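Local structure of p-47 protein (Clostridium botulinum, 6EKT) at residues A[40-43]-A[44-48]; A[216-220]-A[221-225]; A[246-249]-A[250-254]; A[372-375]-A[376-379]. The protein may form part of a progenitor complex that protects botulinum neurotoxin during gastrointestinal passage, and has the build of a tubular lipid-binding (TULIP) protein. One frame throughout, in Å; residues are numbered along the deposited sequence.

Contact 1. Residues A[40-43]-A[44-48]; sequences KHLK and EYITK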
loop_
_atom_site.group_PDB
_atom_site.type_symbol
_atom_site.label_atom_id
_atom_site.label_comp_id
_atom_site.label_asym_id
_atom_site.label_seq_id
_atom_site.Cartn_x
_atom_site.Cartn_y
_atom_site.Cartn_z
ATOM N N LYS A 40 4.204 6.389 20.678
ATOM C CA LYS A 40 5.233 5.721 21.482
ATOM C C LYS A 40 6.605 6.310 21.198
ATOM O O LYS A 40 7.332 6.667 22.127
ATOM C CB LYS A 40 5.232 4.209 21.232
ATOM C CG LYS A 40 4.318 3.436 22.176
ATOM C CD LYS A 40 4.406 1.922 21.990
ATOM C CE LYS A 40 3.092 1.278 22.428
ATOM N NZ LYS A 40 3.179 -0.205 22.570
ATOM N N HIS A 41 6.933 6.440 19.917
ATOM C CA HIS A 41 8.211 6.995 19.496
ATOM C C HIS A 41 8.316 8.511 19.688
ATOM O O HIS A 41 9.390 9.021 20.036
ATOM C CB HIS A 41 8.492 6.614 18.056
ATOM C CG HIS A 41 8.593 5.136 17.836
ATOM N ND1 HIS A 41 7.761 4.455 16.968
ATOM C CD2 HIS A 41 9.426 4.207 18.366
ATOM C CE1 HIS A 41 8.082 3.173 16.969
ATOM N NE2 HIS A 41 9.087 2.995 17.809
ATOM N N LEU A 42 7.213 9.228 19.459
ATOM C CA LEU A 42 7.182 10.674 19.705
ATOM C C LEU A 42 7.422 11.023 21.183
ATOM O O LEU A 42 8.214 11.929 21.482
ATOM C CB LEU A 42 5.871 11.289 19.198
ATOM C CG LEU A 42 5.675 12.804 19.298
ATOM C CD1 LEU A 42 6.791 13.606 18.645
ATOM C CD2 LEU A 42 4.329 13.156 18.679
ATOM N N LYS A 43 6.745 10.298 22.081
ATOM C CA LYS A 43 6.956 10.401 23.534
ATOM C C LYS A 43 8.415 10.162 23.949
ATOM O O LYS A 43 8.949 10.925 24.759
ATOM C CB LYS A 43 6.031 9.445 24.303
ATOM C CG LYS A 43 5.980 9.684 25.821
ATOM C CD LYS A 43 5.640 8.435 26.641
ATOM C CE LYS A 43 4.210 7.924 26.450
ATOM N NZ LYS A 43 3.114 8.884 26.791
ATOM N N GLU A 44 9.038 9.109 23.411
ATOM C CA GLU A 44 10.468 8.829 23.635
ATOM C C GLU A 44 11.311 10.011 23.156
ATOM O O GLU A 44 12.213 10.447 23.863
ATOM C CB GLU A 44 10.912 7.527 22.934
ATOM C CG GLU A 44 10.409 6.239 23.589
ATOM C CD GLU A 44 10.481 4.987 22.711
ATOM O OE1 GLU A 44 10.532 5.062 21.451
ATOM O OE2 GLU A 44 10.449 3.887 23.295
ATOM N N TYR A 45 10.979 10.551 21.981
ATOM C CA TYR A 45 11.719 11.669 21.398
ATOM C C TYR A 45 11.663 12.919 22.267
ATOM O O TYR A 45 12.693 13.556 22.472
ATOM C CB TYR A 45 11.207 12.013 19.997
ATOM C CG TYR A 45 12.021 13.069 19.278
ATOM C CD1 TYR A 45 13.109 12.711 18.470
ATOM C CD2 TYR A 45 11.709 14.437 19.398
ATOM C CE1 TYR A 45 13.855 13.678 17.799
ATOM C CE2 TYR A 45 12.457 15.404 18.736
ATOM C CZ TYR A 45 13.524 15.015 17.936
ATOM O OH TYR A 45 14.263 15.967 17.280
ATOM N N ILE A 46 10.462 13.281 22.732
ATOM C CA ILE A 46 10.274 14.441 23.626
ATOM C C ILE A 46 10.993 14.274 24.984
ATOM O O ILE A 46 11.707 15.190 25.429
ATOM C CB ILE A 46 8.774 14.836 23.780
ATOM C CG1 ILE A 46 8.170 15.258 22.422
ATOM C CG2 ILE A 46 8.572 15.959 24.803
ATOM C CD1 ILE A 46 8.838 16.438 21.726
ATOM N N THR A 47 10.794 13.122 25.623
ATOM C CA THR A 47 11.471 12.780 26.888
ATOM C C THR A 47 13.004 12.759 26.753
ATOM O O THR A 47 13.694 13.455 27.505
ATOM C CB THR A 47 10.930 11.450 27.480
ATOM O OG1 THR A 47 9.520 11.571 27.712
ATOM C CG2 THR A 47 11.634 11.077 28.806
ATOM N N LYS A 48 13.527 11.987 25.793
ATOM C CA LYS A 48 14.983 11.772 25.659
ATOM C C LYS A 48 15.763 13.065 25.372
ATOM O O LYS A 48 16.927 13.193 25.764
ATOM C CB LYS A 48 15.299 10.717 24.588
ATOM C CG LYS A 48 16.581 9.945 24.863
ATOM C CD LYS A 48 17.192 9.299 23.627
ATOM C CE LYS A 48 18.637 8.924 23.936
ATOM N NZ LYS A 48 19.305 8.211 22.810
#

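Contact 2. Residues A[216-220]-A[221-225]; sequences TNRDI and SKLSA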
loop_
_atom_site.group_PDB
_atom_site.type_symbol
_atom_site.label_atom_id
_atom_site.label_comp_id
_atom_site.label_asym_id
_atom_site.label_seq_id
_atom_site.Cartn_x
_atom_site.Cartn_y
_atom_site.Cartn_z
ATOM N N THR A 216 4.478 6.953 -11.151
ATOM C CA THR A 216 4.783 7.653 -12.419
ATOM C C THR A 216 4.570 9.152 -12.237
ATOM O O THR A 216 4.096 9.597 -11.188
ATOM C CB THR A 216 3.880 7.188 -13.587
ATOM O OG1 THR A 216 2.548 7.695 -13.392
ATOM C CG2 THR A 216 3.830 5.678 -13.693
ATOM N N ASN A 217 4.875 9.940 -13.269
ATOM C CA ASN A 217 4.692 11.391 -13.204
ATOM C C ASN A 217 3.334 11.889 -13.701
ATOM O O ASN A 217 3.173 13.076 -14.053
ATOM C CB ASN A 217 5.837 12.113 -13.919
ATOM C CG ASN A 217 7.123 12.106 -13.113
ATOM O OD1 ASN A 217 8.160 11.670 -13.602
ATOM N ND2 ASN A 217 7.058 12.584 -11.872
ATOM N N ARG A 218 2.340 11.007 -13.686
ATOM C CA ARG A 218 0.995 11.409 -14.084
ATOM C C ARG A 218 0.452 12.539 -13.196
ATOM O O ARG A 218 0.889 12.712 -12.062
ATOM C CB ARG A 218 0.052 10.197 -14.147
ATOM C CG ARG A 218 -0.226 9.466 -12.837
ATOM C CD ARG A 218 -1.135 8.289 -13.164
ATOM N NE ARG A 218 -1.328 7.322 -12.078
ATOM C CZ ARG A 218 -2.316 7.350 -11.199
ATOM N NH1 ARG A 218 -2.395 6.392 -10.279
ATOM N NH2 ARG A 218 -3.217 8.332 -11.221
ATOM N N ASP A 219 -0.484 13.309 -13.738
ATOM C CA ASP A 219 -1.146 14.397 -13.029
ATOM C C ASP A 219 -1.851 13.890 -11.761
ATOM O O ASP A 219 -2.706 13.017 -11.843
ATOM C CB ASP A 219 -2.143 15.057 -14.001
ATOM C CG ASP A 219 -2.774 16.323 -13.458
ATOM O OD1 ASP A 219 -2.272 16.911 -12.487
ATOM O OD2 ASP A 219 -3.798 16.745 -14.035
ATOM N N ILE A 220 -1.464 14.426 -10.603
ATOM C CA ILE A 220 -2.097 14.073 -9.320
ATOM C C ILE A 220 -3.014 15.208 -8.812
ATOM O O ILE A 220 -3.764 15.024 -7.847
ATOM C CB ILE A 220 -1.065 13.663 -8.225
ATOM C CG1 ILE A 220 -0.171 14.842 -7.827
ATOM C CG2 ILE A 220 -0.243 12.452 -8.657
ATOM C CD1 ILE A 220 0.461 14.710 -6.455
ATOM N N SER A 221 -2.965 16.367 -9.479
ATOM C CA SER A 221 -3.695 17.563 -9.038
ATOM C C SER A 221 -5.212 17.351 -8.955
ATOM O O SER A 221 -5.893 18.039 -8.191
ATOM C CB SER A 221 -3.363 18.771 -9.922
ATOM O OG SER A 221 -3.905 18.599 -11.214
ATOM N N LYS A 222 -5.714 16.399 -9.732
ATOM C CA LYS A 222 -7.131 16.032 -9.740
ATOM C C LYS A 222 -7.486 14.827 -8.831
ATOM O O LYS A 222 -8.657 14.459 -8.729
ATOM C CB LYS A 222 -7.599 15.784 -11.177
ATOM C CG LYS A 222 -7.090 16.830 -12.169
ATOM C CD LYS A 222 -7.932 16.912 -13.433
ATOM C CE LYS A 222 -8.957 18.033 -13.335
ATOM N NZ LYS A 222 -9.836 18.041 -14.535
ATOM N N LEU A 223 -6.493 14.209 -8.186
ATOM C CA LEU A 223 -6.765 13.120 -7.222
ATOM C C LEU A 223 -7.114 13.716 -5.863
ATOM O O LEU A 223 -6.508 14.688 -5.434
ATOM C CB LEU A 223 -5.576 12.150 -7.076
ATOM C CG LEU A 223 -5.054 11.301 -8.260
ATOM C CD1 LEU A 223 -3.876 10.460 -7.805
ATOM C CD2 LEU A 223 -6.107 10.392 -8.892
ATOM N N SER A 224 -8.079 13.117 -5.187
ATOM C CA SER A 224 -8.430 13.514 -3.825
ATOM C C SER A 224 -7.483 12.863 -2.826
ATOM O O SER A 224 -6.639 12.060 -3.203
ATOM C CB SER A 224 -9.866 13.099 -3.515
ATOM O OG SER A 224 -10.759 13.718 -4.417
ATOM N N ALA A 225 -7.626 13.233 -1.561
ATOM C CA ALA A 225 -6.893 12.638 -0.454
ATOM C C ALA A 225 -7.749 11.543 0.208
ATOM O O ALA A 225 -7.647 11.311 1.410
ATOM C CB ALA A 225 -6.513 13.724 0.550
HETATM O O HOH W 1 -3.441 15.307 -5.234
#

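Contact 3. Residues A[246-249]-A[250-254]; sequences LFLQ and NMVLS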
loop_
_atom_site.group_PDB
_atom_site.type_symbol
_atom_site.label_atom_id
_atom_site.label_comp_id
_atom_site.label_asym_id
_atom_site.label_seq_id
_atom_site.Cartn_x
_atom_site.Cartn_y
_atom_site.Cartn_z
ATOM N N LEU A 246 -0.722 -2.650 -10.380
ATOM C CA LEU A 246 0.640 -2.973 -9.901
ATOM C C LEU A 246 0.785 -4.417 -9.428
ATOM O O LEU A 246 1.825 -5.027 -9.627
ATOM C CB LEU A 246 1.072 -1.987 -8.801
ATOM C CG LEU A 246 1.477 -0.590 -9.282
ATOM C CD1 LEU A 246 1.853 0.264 -8.058
ATOM C CD2 LEU A 246 2.634 -0.650 -10.261
ATOM N N PHE A 247 -0.261 -4.955 -8.797
ATOM C CA PHE A 247 -0.291 -6.354 -8.341
ATOM C C PHE A 247 -0.172 -7.306 -9.555
ATOM O O PHE A 247 0.645 -8.235 -9.554
ATOM C CB PHE A 247 -1.582 -6.617 -7.548
ATOM C CG PHE A 247 -1.784 -8.055 -7.152
ATOM C CD1 PHE A 247 -0.942 -8.672 -6.219
ATOM C CD2 PHE A 247 -2.812 -8.806 -7.737
ATOM C CE1 PHE A 247 -1.125 -10.007 -5.867
ATOM C CE2 PHE A 247 -3.010 -10.144 -7.378
ATOM C CZ PHE A 247 -2.174 -10.742 -6.444
ATOM N N LEU A 248 -0.978 -7.050 -10.576
ATOM C CA LEU A 248 -0.948 -7.861 -11.806
ATOM C C LEU A 248 0.415 -7.782 -12.483
ATOM O O LEU A 248 0.959 -8.806 -12.868
ATOM C CB LEU A 248 -2.051 -7.418 -12.769
ATOM C CG LEU A 248 -3.484 -7.756 -12.355
ATOM C CD1 LEU A 248 -4.484 -7.127 -13.318
ATOM C CD2 LEU A 248 -3.699 -9.271 -12.272
ATOM N N GLN A 249 0.961 -6.573 -12.607
ATOM C CA GLN A 249 2.183 -6.339 -13.350
ATOM C C GLN A 249 3.384 -6.957 -12.636
ATOM O O GLN A 249 4.198 -7.645 -13.273
ATOM C CB GLN A 249 2.405 -4.833 -13.574
ATOM C CG GLN A 249 3.706 -4.465 -14.295
ATOM C CD GLN A 249 3.782 -5.009 -15.715
ATOM O OE1 GLN A 249 2.818 -4.929 -16.479
ATOM N NE2 GLN A 249 4.944 -5.530 -16.078
ATOM N N ASN A 250 3.445 -6.771 -11.313
ATOM C CA ASN A 250 4.650 -7.073 -10.549
ATOM C C ASN A 250 4.615 -8.270 -9.637
ATOM O O ASN A 250 5.661 -8.713 -9.145
ATOM C CB ASN A 250 5.068 -5.831 -9.770
ATOM C CG ASN A 250 5.232 -4.649 -10.670
ATOM O OD1 ASN A 250 4.400 -3.727 -10.662
ATOM N ND2 ASN A 250 6.269 -4.681 -11.499
ATOM N N MET A 251 3.437 -8.819 -9.405
ATOM C CA MET A 251 3.359 -10.027 -8.598
ATOM C C MET A 251 2.763 -11.223 -9.353
ATOM O O MET A 251 3.201 -12.374 -9.172
ATOM C CB MET A 251 2.658 -9.711 -7.281
ATOM C CG MET A 251 3.545 -8.766 -6.492
ATOM S SD MET A 251 2.702 -7.614 -5.443
ATOM C CE MET A 251 2.751 -8.598 -3.960
ATOM N N VAL A 252 1.805 -10.946 -10.226
ATOM C CA VAL A 252 1.141 -12.019 -10.971
ATOM C C VAL A 252 1.838 -12.353 -12.298
ATOM O O VAL A 252 2.047 -13.534 -12.582
ATOM C CB VAL A 252 -0.362 -11.727 -11.179
ATOM C CG1 VAL A 252 -1.036 -12.786 -12.044
ATOM C CG2 VAL A 252 -1.078 -11.649 -9.834
ATOM N N LEU A 253 2.175 -11.337 -13.099
ATOM C CA LEU A 253 2.665 -11.554 -14.476
ATOM C C LEU A 253 3.848 -12.520 -14.555
ATOM O O LEU A 253 3.875 -13.360 -15.441
ATOM C CB LEU A 253 3.002 -10.226 -15.197
ATOM C CG LEU A 253 3.185 -10.248 -16.733
ATOM C CD1 LEU A 253 1.852 -10.545 -17.430
ATOM C CD2 LEU A 253 3.774 -8.946 -17.259
ATOM N N SER A 254 4.788 -12.425 -13.616
ATOM C CA SER A 254 5.992 -13.280 -13.624
ATOM C C SER A 254 5.853 -14.613 -12.867
ATOM O O SER A 254 6.845 -15.367 -12.733
ATOM C CB SER A 254 7.196 -12.507 -13.085
ATOM O OG SER A 254 7.040 -12.330 -11.693
HETATM O O HOH W 2 5.292 -10.103 -12.168
#

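Contact 4. Residues A[372-375]-A[376-379]; sequences GDLI and SLAV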
loop_
_atom_site.group_PDB
_atom_site.type_symbol
_atom_site.label_atom_id
_atom_site.label_comp_id
_atom_site.label_asym_id
_atom_site.label_seq_id
_atom_site.Cartn_x
_atom_site.Cartn_y
_atom_site.Cartn_z
ATOM N N GLY A 372 -16.950 -41.506 -38.988
ATOM C CA GLY A 372 -16.927 -42.955 -38.829
ATOM C C GLY A 372 -15.585 -43.518 -38.410
ATOM O O GLY A 372 -15.456 -44.733 -38.240
ATOM N N ASP A 373 -14.573 -42.656 -38.276
ATOM C CA ASP A 373 -13.241 -43.099 -37.891
ATOM C C ASP A 373 -13.221 -43.312 -36.365
ATOM O O ASP A 373 -12.891 -42.396 -35.602
ATOM C CB ASP A 373 -12.173 -42.070 -38.311
ATOM C CG ASP A 373 -10.746 -42.547 -38.022
ATOM O OD1 ASP A 373 -10.551 -43.560 -37.315
ATOM O OD2 ASP A 373 -9.796 -41.892 -38.494
ATOM N N LEU A 374 -13.579 -44.516 -35.925
ATOM C CA LEU A 374 -13.688 -44.786 -34.480
ATOM C C LEU A 374 -12.338 -44.893 -33.787
ATOM O O LEU A 374 -12.237 -44.562 -32.600
ATOM C CB LEU A 374 -14.530 -46.045 -34.206
ATOM C CG LEU A 374 -15.963 -45.996 -34.770
ATOM C CD1 LEU A 374 -16.621 -47.371 -34.682
ATOM C CD2 LEU A 374 -16.807 -44.933 -34.068
ATOM N N ILE A 375 -11.337 -45.355 -34.525
ATOM C CA ILE A 375 -9.961 -45.496 -34.001
ATOM C C ILE A 375 -9.448 -44.104 -33.597
ATOM O O ILE A 375 -9.033 -43.907 -32.445
ATOM C CB ILE A 375 -9.000 -46.208 -35.003
ATOM C CG1 ILE A 375 -9.489 -47.618 -35.407
ATOM C CG2 ILE A 375 -7.565 -46.274 -34.468
ATOM C CD1 ILE A 375 -9.961 -48.509 -34.276
ATOM N N SER A 376 -9.515 -43.151 -34.538
ATOM C CA SER A 376 -9.062 -41.773 -34.296
ATOM C C SER A 376 -9.879 -41.089 -33.251
ATOM O O SER A 376 -9.339 -40.299 -32.499
ATOM C CB SER A 376 -9.076 -40.922 -35.559
ATOM O OG SER A 376 -8.102 -41.396 -36.468
ATOM N N LEU A 377 -11.180 -41.370 -33.214
ATOM C CA LEU A 377 -12.052 -40.818 -32.169
ATOM C C LEU A 377 -11.560 -41.183 -30.772
ATOM O O LEU A 377 -11.457 -40.294 -29.914
ATOM C CB LEU A 377 -13.527 -41.252 -32.354
ATOM C CG LEU A 377 -14.514 -40.846 -31.245
ATOM C CD1 LEU A 377 -14.655 -39.350 -31.060
ATOM C CD2 LEU A 377 -15.898 -41.449 -31.485
ATOM N N ALA A 378 -11.266 -42.472 -30.545
ATOM C CA ALA A 378 -10.791 -42.927 -29.222
ATOM C C ALA A 378 -9.478 -42.218 -28.830
ATOM O O ALA A 378 -9.309 -41.814 -27.677
ATOM C CB ALA A 378 -10.619 -44.434 -29.175
ATOM N N VAL A 379 -8.588 -42.040 -29.796
ATOM C CA VAL A 379 -7.270 -41.423 -29.521
ATOM C C VAL A 379 -7.487 -39.930 -29.202
ATOM O O VAL A 379 -6.983 -39.426 -28.189
ATOM C CB VAL A 379 -6.285 -41.602 -30.687
ATOM C CG1 VAL A 379 -4.942 -40.919 -30.416
ATOM C CG2 VAL A 379 -6.048 -43.100 -30.964
#

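Contact 1. Residues A[40-43]-A[44-48]
The imidazole of His41 and the carboxylate of Glu44, one helical turn apart, lie side by side and point the same way, their planes turned 52° against each other. Atom OE1 of Glu44 comes to 3.4 Å from CD2 of His41, meeting the ring obliquely through a carbon and not through a ring nitrogen. The nearest ring nitrogen, His41 NE2, stays 4.4 Å from Glu44 OE1. Both side chains leave the helix with CG anti to the carbonyl carbon, and this shared setting brings them alongside. Tyr175, Asn414 and Leu416, in loops, also touch the His41 side chain. The other ring, that of Tyr45, leads away from residues 40-43, and its hydroxyl is tied to Ser174 N.

Ordinary i to i+4 bonds run beneath these groups: Tyr45 N gives to His41 O at 2.9 Å, and Ile46 N to Leu42 O at the same length. On the inward side, Leu42 CD1 rests 4.3 Å from Ile46 CG1. The carbonyl of Lys43 serves two donors, Thr47 N at 3.0 Å and Thr47 OG1 at 3.1 Å, from opposite faces of its plane. Thr47 reaches it because OG1 stands beside its own backbone N (chi1 -59°), folded back toward the preceding turn.

The threonine hydroxyl thus spends its proton on the helix itself, while the nearby carboxylate would be expected to favour a protonated His41, although no direct ion pair forms.

Contact 2. Residues A[216-220]-A[221-225]
Atom OD1 of Asp219 is gripped twice by Ser221, two residues farther on. The hydroxyl OG of Ser221 donates to it at 2.7 Å, on the syn side and only 18° out of the carboxylate plane, whereas the backbone N of Ser221 gives a 3.1 Å bond from well above that plane. The serine hydroxyl is brought round by a chi1 of 69°, which sets OG between its own N and carbonyl carbon, and the carboxylate is carried forward by CG of Asp219 standing anti to its backbone N. The second oxygen of the aspartate, OD2, lies 3.8 Å from Lys222 CG; the ammonium of that lysine heads off and makes no ion pair with it.

The clasp overlaps a type I beta turn from Ile220 to Leu223, whose second residue is Ser221; Leu223 N closes the turn by giving to Ile220 O at 2.9 Å. That carbonyl also receives a water at 2.6 Å from Ile220 O, and the same water donates to Leu223 O, spanning the turn. On the apolar side, Ile220 CG2 and Leu223 CD1 are 4.2 Å apart. The Leu223 methyl CD1 also lies obliquely beside the guanidinium of Arg218, 4.1 Å from NH2; the two side chains cross at about a right angle. The charge of Arg218 is answered chiefly by a salt bridge to Asp28, and Leu223 leans on Trp27.

Two donors from one serine fix the rotation of the Asp219 carboxylate and would be expected to favour its ionised form.

Contact 3. Residues A[246-249]-A[250-254]
Aromatic contacts gather round Phe247, whose ring receives two side chains from the following turn in two different ways. Over one face lies the methyl CG2 of Val252, a CH-pi contact 3.9 Å from the Phe247 ring centroid and 28° off its normal; the approach to Phe247 CE2 is 3.5 Å. At the edge, near the ring plane, sits the sulfur of Met251, with SD 3.9 Å from Phe247 CD1: a Met-aromatic contact of the edge type. The methionine chain crosses the phenylalanine at about a right angle. Phe247 also stacks with Phe430.

Among aliphatic side chains, Leu248 CD2 lies 4.3 Å from Val252 CB. Farther round, Gln249 and Leu253 run alongside each other.

Backbone bonds record a change of winding. Asn250 N still gives to Leu246 O at 2.9 Å, but Phe247 O accepts both Met251 N and, one residue later, Val252 N at 3.0 Å, the latter in the carbonyl plane. Leu253 N then bonds to Leu248 O at 2.8 Å. A water joins Gln249 O to Ser254 N, donating to the first and accepting from the second.

Leu248 and Val252 pack on Ile281, and Met251 on Phe403 and Leu406. The arrangement is that of a wide, pi-type turn at 250-252 of a helix whose apolar side chains pack against strands and helix 403-409.

Contact 4. Residues A[372-375]-A[376-379]
Helix 374-394 begins here with an N-cap, and Asp373 is the capping residue. Its carboxylate straddles Ser376, using one oxygen for the backbone and the other for the side chain. Atom OD1 of Asp373 accepts the N-H of Ser376 at 3.0 Å in a nearly straight bond (171° at the hydrogen), while OD2 of Asp373 takes the hydroxyl OG of Ser376 at 2.7 Å. Both donors stand well above the carboxylate plane. With CG anti to the backbone N (chi1 -176°), the aspartate swings its carboxylate toward the first turn; Ser376 turns OG back beside its own N to meet it.

The main chain takes over at once: Leu377 N gives to Asp373 O at 3.1 Å, and Ala378 N to Leu374 O at the same length. Beside the cap, Leu374 CD2 and Leu377 CD2 approach to 4.4 Å, and both Ser376 and Leu377 touch Leu369 in the preceding loop.

A negative carboxylate at this end would also suit the positive pole of the helix dipole. Engaging one residue through both its amide and its hydroxyl, Asp373 provides the capping bond typical of a helix N-terminus.

Overall arrangement
Along the chain the four contacts follow in series, each closing before the next opens. They are spread over an elongated molecule: the centres of contacts 1 and 4 are about 81 Å apart, on opposite sides of the chain's centre. Contact 1 lies on helix 35-49, which follows strand 29-34; that strand shares an antiparallel sheet with strands 208-214 and 238-242, whose connecting loop holds contact 2. Contact 3, on helix 244-252 just after strand 238-242, is about 7 Å from contact 2 at the nearest atoms. Contact 4 starts helix 374-394, about 43 Å from contact 3 between centres. Together they sample a regular helix, a surface loop, a pi-type turn and a helix start along a TULIP-like body of sheet wrapped around helix.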